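Local coordinates for protein transcriptional regulator (NtrC family) (Aquifex aeolicus, PDB 3DZD) that probably activates transcription by sigma54 RNA polymerase as an NtrC-family response regulator with an AAA+ ATPase domain, here in its inactive state with ADP, at residues S151-K165 against R290-R304. Numbering follows the deposited sequence.
Sequences SKAPVLITGESGTGK and RLSVFQIYLPPLRER. With ADP (adenosine-5'-diphosphate), chain C.
Arg-290 meets Pro-154 through its backbone: the carbonyl O lies 3.2 Å from Pro-154 CG, in helix 285-291. Val-293 then sets CG1 against Ala-153 CB. The Phe-294 ring leans on the same methyl with CE2, and Ser-151 OG lies at the ring edge, in its plane. From here the strands run parallel, 17° apart. Phe-294 N bonds to Pro-154 O, and Leu-156, Ile-296, Thr-158 and Leu-298 continue the ladder. Val-155, Ile-157, Phe-294 and Ile-296 face one side of the sheet, where Ile-148 of helix 136-149 touches Val-155 and Ile-296. On the other side, Gln-295 lies alongside Leu-156. A water there bonds Leu-156 O and Thr-158 OG1.

This is the P-loop NTPase core of an AAA+ domain. Strand 294-297 is an outer strand of its five-stranded parallel sheet, and strand 155-158 leads into the Walker A loop. Lys-165 N and Gly-162 N bond the beta-phosphate of ADP.

Leu-298 CD1 packs against the loop backbone, 3.5 Å from Lys-165 N. Pro-300 CB lies over one face of the Arg-302 guanidinium, offset toward the rim. A salt bridge joins Arg-302 end-on to Glu-160, NH1 to OE1 and NH2 to OE2, both 3.1 Å and syn, but out of the carboxylate plane. Carboxylate and guanidinium planes are 34° apart. With Glu-160 CG anti to the carbonyl carbon (chi1 -69°), the extended chain reaches Arg-302. Asn-346 ND2 also bonds Glu-160 OE1. Arg-304 holds Pro-299 O side-on with NE and NH2. NH2 also donates to a lone pair of Thr-163 O (3.1 Å), in the planes of both groups. A water accepts from Arg-304 NH1 and ADP N6.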
loop_
_atom_site.group_PDB
_atom_site.type_symbol
_atom_site.label_atom_id
_atom_site.label_comp_id
_atom_site.label_asym_id
_atom_site.label_seq_id
_atom_site.Cartn_x
_atom_site.Cartn_y
_atom_site.Cartn_z
ATOM N N SER A 151 -9.912 13.937 -16.552
ATOM C CA SER A 151 -9.927 13.334 -17.874
ATOM C C SER A 151 -9.165 12.018 -17.850
ATOM O O SER A 151 -8.504 11.691 -16.864
ATOM C CB SER A 151 -9.295 14.279 -18.888
ATOM O OG SER A 151 -9.386 13.734 -20.187
ATOM N N LYS A 152 -9.257 11.254 -18.930
ATOM C CA LYS A 152 -8.422 10.071 -19.057
ATOM C C LYS A 152 -7.342 10.270 -20.118
ATOM O O LYS A 152 -6.506 9.395 -20.333
ATOM C CB LYS A 152 -9.246 8.823 -19.368
ATOM C CG LYS A 152 -8.522 7.543 -18.965
ATOM C CD LYS A 152 -8.863 6.383 -19.891
ATOM C CE LYS A 152 -8.180 5.103 -19.431
ATOM N NZ LYS A 152 -8.323 3.992 -20.419
ATOM N N ALA A 153 -7.366 11.426 -20.774
ATOM C CA ALA A 153 -6.351 11.772 -21.765
ATOM C C ALA A 153 -4.966 11.842 -21.115
ATOM O O ALA A 153 -4.837 12.290 -19.976
ATOM C CB ALA A 153 -6.701 13.095 -22.437
ATOM N N PRO A 154 -3.929 11.379 -21.825
ATOM C CA PRO A 154 -2.602 11.356 -21.202
ATOM C C PRO A 154 -2.010 12.758 -21.030
ATOM O O PRO A 154 -2.389 13.696 -21.729
ATOM C CB PRO A 154 -1.768 10.525 -22.184
ATOM C CG PRO A 154 -2.786 9.762 -23.005
ATOM C CD PRO A 154 -3.926 10.709 -23.133
ATOM N N VAL A 155 -1.093 12.885 -20.083
ATOM C CA VAL A 155 -0.456 14.156 -19.796
ATOM C C VAL A 155 1.046 14.002 -19.912
ATOM O O VAL A 155 1.614 13.058 -19.382
ATOM C CB VAL A 155 -0.799 14.649 -18.372
ATOM C CG1 VAL A 155 -0.134 15.978 -18.090
ATOM C CG2 VAL A 155 -2.303 14.765 -18.207
ATOM N N LEU A 156 1.681 14.926 -20.616
ATOM C CA LEU A 156 3.127 14.967 -20.713
ATOM C C LEU A 156 3.636 16.130 -19.869
ATOM O O LEU A 156 3.251 17.273 -20.083
ATOM C CB LEU A 156 3.571 15.142 -22.170
ATOM C CG LEU A 156 5.084 15.329 -22.372
ATOM C CD1 LEU A 156 5.830 14.033 -22.082
ATOM C CD2 LEU A 156 5.413 15.834 -23.777
ATOM N N ILE A 157 4.493 15.828 -18.904
ATOM C CA ILE A 157 5.082 16.845 -18.052
ATOM C C ILE A 157 6.527 17.107 -18.475
ATOM O O ILE A 157 7.374 16.234 -18.343
ATOM C CB ILE A 157 5.063 16.405 -16.575
ATOM C CG1 ILE A 157 3.645 16.000 -16.165
ATOM C CG2 ILE A 157 5.600 17.502 -15.684
ATOM C CD1 ILE A 157 3.558 15.403 -14.790
ATOM N N THR A 158 6.797 18.304 -18.987
ATOM C CA THR A 158 8.152 18.691 -19.380
ATOM C C THR A 158 8.821 19.544 -18.307
ATOM O O THR A 158 8.191 20.370 -17.649
ATOM C CB THR A 158 8.180 19.463 -20.731
ATOM O OG1 THR A 158 7.557 18.672 -21.748
ATOM C CG2 THR A 158 9.628 19.769 -21.156
ATOM N N GLY A 159 10.109 19.335 -18.115
ATOM C CA GLY A 159 10.823 20.075 -17.095
ATOM C C GLY A 159 12.201 19.506 -16.921
ATOM O O GLY A 159 12.443 18.355 -17.274
ATOM N N GLU A 160 13.104 20.309 -16.370
ATOM C CA GLU A 160 14.450 19.853 -16.076
ATOM C C GLU A 160 14.428 18.827 -14.952
ATOM O O GLU A 160 13.398 18.625 -14.293
ATOM C CB GLU A 160 15.337 21.027 -15.692
ATOM C CG GLU A 160 15.631 21.979 -16.828
ATOM C CD GLU A 160 16.660 23.036 -16.451
ATOM O OE1 GLU A 160 17.014 23.119 -15.249
ATOM O OE2 GLU A 160 17.116 23.778 -17.360
ATOM N N SER A 161 15.570 18.181 -14.733
ATOM C CA SER A 161 15.670 17.163 -13.704
ATOM C C SER A 161 15.457 17.776 -12.337
ATOM O O SER A 161 15.917 18.889 -12.071
ATOM C CB SER A 161 17.023 16.476 -13.760
ATOM O OG SER A 161 17.215 15.877 -15.023
ATOM N N GLY A 162 14.749 17.047 -11.482
ATOM C CA GLY A 162 14.495 17.489 -10.129
ATOM C C GLY A 162 13.582 18.687 -9.991
ATOM O O GLY A 162 13.700 19.429 -9.026
ATOM N N THR A 163 12.663 18.888 -10.929
ATOM C CA THR A 163 11.714 20.007 -10.811
ATOM C C THR A 163 10.340 19.621 -10.234
ATOM O O THR A 163 9.436 20.447 -10.188
ATOM C CB THR A 163 11.496 20.724 -12.150
ATOM O OG1 THR A 163 11.152 19.758 -13.134
ATOM C CG2 THR A 163 12.752 21.438 -12.587
ATOM N N GLY A 164 10.182 18.378 -9.784
ATOM C CA GLY A 164 8.947 17.990 -9.130
ATOM C C GLY A 164 7.926 17.344 -10.047
ATOM O O GLY A 164 6.738 17.324 -9.742
ATOM N N LYS A 165 8.390 16.803 -11.166
ATOM C CA LYS A 165 7.496 16.193 -12.139
ATOM C C LYS A 165 6.673 15.039 -11.556
ATOM O O LYS A 165 5.513 14.876 -11.905
ATOM C CB LYS A 165 8.284 15.748 -13.371
ATOM C CG LYS A 165 8.806 16.922 -14.206
ATOM C CD LYS A 165 9.716 16.456 -15.332
ATOM C CE LYS A 165 11.029 15.941 -14.774
ATOM N NZ LYS A 165 11.833 15.286 -15.837
ATOM N N ARG A 290 0.069 10.944 -28.898
ATOM C CA ARG A 290 -0.777 10.130 -28.035
ATOM C C ARG A 290 -0.577 10.506 -26.568
ATOM O O ARG A 290 -1.543 10.561 -25.807
ATOM C CB ARG A 290 -0.469 8.646 -28.213
ATOM C CG ARG A 290 -1.051 8.036 -29.463
ATOM C CD ARG A 290 -2.271 7.200 -29.154
ATOM N NE ARG A 290 -2.945 6.756 -30.370
ATOM C CZ ARG A 290 -4.154 6.207 -30.384
ATOM N NH1 ARG A 290 -4.817 6.034 -29.244
ATOM N NH2 ARG A 290 -4.699 5.838 -31.534
ATOM N N LEU A 291 0.674 10.767 -26.186
ATOM C CA LEU A 291 1.046 10.966 -24.787
ATOM C C LEU A 291 0.879 12.393 -24.302
ATOM O O LEU A 291 0.993 12.656 -23.103
ATOM C CB LEU A 291 2.504 10.584 -24.579
ATOM C CG LEU A 291 2.871 9.109 -24.615
ATOM C CD1 LEU A 291 4.380 8.959 -24.569
ATOM C CD2 LEU A 291 2.228 8.397 -23.451
ATOM N N SER A 292 0.635 13.315 -25.227
ATOM C CA SER A 292 0.665 14.734 -24.900
ATOM C C SER A 292 -0.608 15.501 -25.276
ATOM O O SER A 292 -0.545 16.682 -25.605
ATOM C CB SER A 292 1.873 15.391 -25.560
ATOM O OG SER A 292 1.781 15.284 -26.965
ATOM N N VAL A 293 -1.752 14.823 -25.214
ATOM C CA VAL A 293 -3.052 15.458 -25.382
ATOM C C VAL A 293 -3.193 16.663 -24.447
ATOM O O VAL A 293 -3.752 17.684 -24.831
ATOM C CB VAL A 293 -4.193 14.447 -25.127
ATOM C CG1 VAL A 293 -5.538 15.125 -25.204
ATOM C CG2 VAL A 293 -4.119 13.309 -26.132
ATOM N N PHE A 294 -2.703 16.519 -23.213
ATOM C CA PHE A 294 -2.477 17.650 -22.315
ATOM C C PHE A 294 -1.000 17.771 -21.982
ATOM O O PHE A 294 -0.287 16.777 -21.912
ATOM C CB PHE A 294 -3.230 17.480 -21.000
ATOM C CG PHE A 294 -4.712 17.520 -21.141
ATOM C CD1 PHE A 294 -5.337 18.631 -21.683
ATOM C CD2 PHE A 294 -5.486 16.449 -20.710
ATOM C CE1 PHE A 294 -6.712 18.667 -21.814
ATOM C CE2 PHE A 294 -6.858 16.479 -20.832
ATOM C CZ PHE A 294 -7.478 17.587 -21.387
ATOM N N GLN A 295 -0.542 18.989 -21.741
ATOM C CA GLN A 295 0.843 19.186 -21.349
ATOM C C GLN A 295 0.944 20.126 -20.170
ATOM O O GLN A 295 0.059 20.945 -19.940
ATOM C CB GLN A 295 1.672 19.737 -22.504
ATOM C CG GLN A 295 1.732 18.832 -23.710
ATOM C CD GLN A 295 2.831 19.240 -24.657
ATOM O OE1 GLN A 295 2.586 19.506 -25.835
ATOM N NE2 GLN A 295 4.060 19.304 -24.145
ATOM N N ILE A 296 2.036 19.993 -19.423
ATOM C CA ILE A 296 2.349 20.906 -18.349
ATOM C C ILE A 296 3.844 21.113 -18.399
ATOM O O ILE A 296 4.603 20.151 -18.556
ATOM C CB ILE A 296 1.998 20.317 -16.970
ATOM C CG1 ILE A 296 0.507 20.018 -16.868
ATOM C CG2 ILE A 296 2.454 21.255 -15.852
ATOM C CD1 ILE A 296 0.134 19.164 -15.673
ATOM N N TYR A 297 4.260 22.365 -18.265
ATOM C CA TYR A 297 5.669 22.711 -18.208
ATOM C C TYR A 297 6.026 23.178 -16.799
ATOM O O TYR A 297 5.440 24.133 -16.305
ATOM C CB TYR A 297 5.982 23.822 -19.215
ATOM C CG TYR A 297 7.396 24.326 -19.106
ATOM C CD1 TYR A 297 8.452 23.576 -19.596
ATOM C CD2 TYR A 297 7.678 25.537 -18.503
ATOM C CE1 TYR A 297 9.746 24.021 -19.493
ATOM C CE2 TYR A 297 8.962 25.998 -18.401
ATOM C CZ TYR A 297 9.998 25.239 -18.896
ATOM O OH TYR A 297 11.297 25.681 -18.788
ATOM N N LEU A 298 6.964 22.496 -16.154
ATOM C CA LEU A 298 7.489 22.947 -14.866
ATOM C C LEU A 298 8.768 23.735 -15.075
ATOM O O LEU A 298 9.742 23.201 -15.583
ATOM C CB LEU A 298 7.809 21.758 -13.948
ATOM C CG LEU A 298 6.687 20.768 -13.668
ATOM C CD1 LEU A 298 7.095 19.768 -12.580
ATOM C CD2 LEU A 298 5.416 21.517 -13.281
ATOM N N PRO A 299 8.778 25.003 -14.660
ATOM C CA PRO A 299 9.968 25.859 -14.808
ATOM C C PRO A 299 11.123 25.423 -13.896
ATOM O O PRO A 299 10.868 24.864 -12.836
ATOM C CB PRO A 299 9.478 27.240 -14.351
ATOM C CG PRO A 299 8.052 27.079 -13.949
ATOM C CD PRO A 299 7.707 25.641 -13.879
ATOM N N PRO A 300 12.376 25.707 -14.292
ATOM C CA PRO A 300 13.502 25.452 -13.389
ATOM C C PRO A 300 13.334 26.227 -12.095
ATOM O O PRO A 300 12.628 27.242 -12.045
ATOM C CB PRO A 300 14.709 25.988 -14.157
ATOM C CG PRO A 300 14.271 26.081 -15.578
ATOM C CD PRO A 300 12.807 26.337 -15.550
ATOM N N LEU A 301 13.976 25.734 -11.048
ATOM C CA LEU A 301 13.913 26.363 -9.745
ATOM C C LEU A 301 14.373 27.828 -9.800
ATOM O O LEU A 301 13.768 28.687 -9.157
ATOM C CB LEU A 301 14.738 25.557 -8.738
ATOM C CG LEU A 301 14.936 26.152 -7.346
ATOM C CD1 LEU A 301 13.616 26.536 -6.713
ATOM C CD2 LEU A 301 15.703 25.153 -6.463
ATOM N N ARG A 302 15.423 28.108 -10.576
ATOM C CA ARG A 302 15.944 29.469 -10.714
ATOM C C ARG A 302 14.982 30.427 -11.426
ATOM O O ARG A 302 15.251 31.627 -11.511
ATOM C CB ARG A 302 17.287 29.463 -11.451
ATOM C CG ARG A 302 17.163 29.067 -12.899
ATOM C CD ARG A 302 18.476 28.628 -13.488
ATOM N NE ARG A 302 18.340 28.168 -14.870
ATOM C CZ ARG A 302 18.134 26.903 -15.230
ATOM N NH1 ARG A 302 18.021 25.941 -14.312
ATOM N NH2 ARG A 302 18.038 26.591 -16.515
ATOM N N GLU A 303 13.877 29.906 -11.954
ATOM C CA GLU A 303 12.865 30.760 -12.579
ATOM C C GLU A 303 11.692 31.002 -11.647
ATOM O O GLU A 303 10.677 31.547 -12.066
ATOM C CB GLU A 303 12.345 30.156 -13.890
ATOM C CG GLU A 303 13.302 30.279 -15.069
ATOM C CD GLU A 303 12.682 29.793 -16.382
ATOM O OE1 GLU A 303 11.450 29.965 -16.587
ATOM O OE2 GLU A 303 13.438 29.244 -17.218
ATOM N N ARG A 304 11.832 30.606 -10.384
ATOM C CA ARG A 304 10.686 30.579 -9.475
ATOM C C ARG A 304 10.747 31.615 -8.360
ATOM O O ARG A 304 10.042 31.500 -7.348
ATOM C CB ARG A 304 10.508 29.191 -8.880
ATOM C CG ARG A 304 10.304 28.129 -9.921
ATOM C CD ARG A 304 9.727 26.900 -9.288
ATOM N NE ARG A 304 9.878 25.733 -10.144
ATOM C CZ ARG A 304 9.723 24.485 -9.718
ATOM N NH1 ARG A 304 9.411 24.272 -8.441
ATOM N NH2 ARG A 304 9.866 23.460 -10.559
HETATM P PB ADP C . 11.729 15.050 -10.915
HETATM O O1B ADP C . 10.565 14.102 -10.706
HETATM O O2B ADP C . 12.954 14.413 -11.534
HETATM O O3B ADP C . 11.367 16.332 -11.602
HETATM P PA ADP C . 11.726 14.986 -8.014
HETATM O O1A ADP C . 10.420 15.621 -7.622
HETATM O O2A ADP C . 11.794 13.473 -8.016
HETATM O O3A ADP C . 12.187 15.582 -9.450
HETATM O "O5'" ADP C . 12.873 15.523 -7.021
HETATM C "C5'" ADP C . 12.605 16.571 -6.100
HETATM C "C4'" ADP C . 12.736 16.115 -4.660
HETATM O "O4'" ADP C . 12.286 17.204 -3.864
HETATM C "C3'" ADP C . 11.750 15.005 -4.360
HETATM O "O3'" ADP C . 12.153 14.347 -3.155
HETATM C "C2'" ADP C . 10.448 15.696 -4.050
HETATM O "O2'" ADP C . 9.862 14.988 -2.956
HETATM C "C1'" ADP C . 10.888 17.061 -3.564
HETATM N N9 ADP C . 10.154 18.150 -4.242
HETATM C C8 ADP C . 10.278 18.487 -5.540
HETATM N N7 ADP C . 9.501 19.542 -5.854
HETATM C C5 ADP C . 8.856 19.901 -4.731
HETATM C C6 ADP C . 7.868 20.940 -4.373
HETATM N N6 ADP C . 7.419 21.824 -5.305
HETATM N N1 ADP C . 7.444 20.982 -3.097
HETATM C C2 ADP C . 7.897 20.109 -2.177
HETATM N N3 ADP C . 8.788 19.134 -2.430
HETATM C C4 ADP C . 9.293 18.986 -3.670
HETATM O O HOH W 1 1.683 10.706 -21.131
HETATM O O HOH W 2 4.747 18.568 -21.803
HETATM O O HOH W 3 12.320 23.063 -16.036
HETATM O O HOH W 4 8.722 21.446 -7.989
#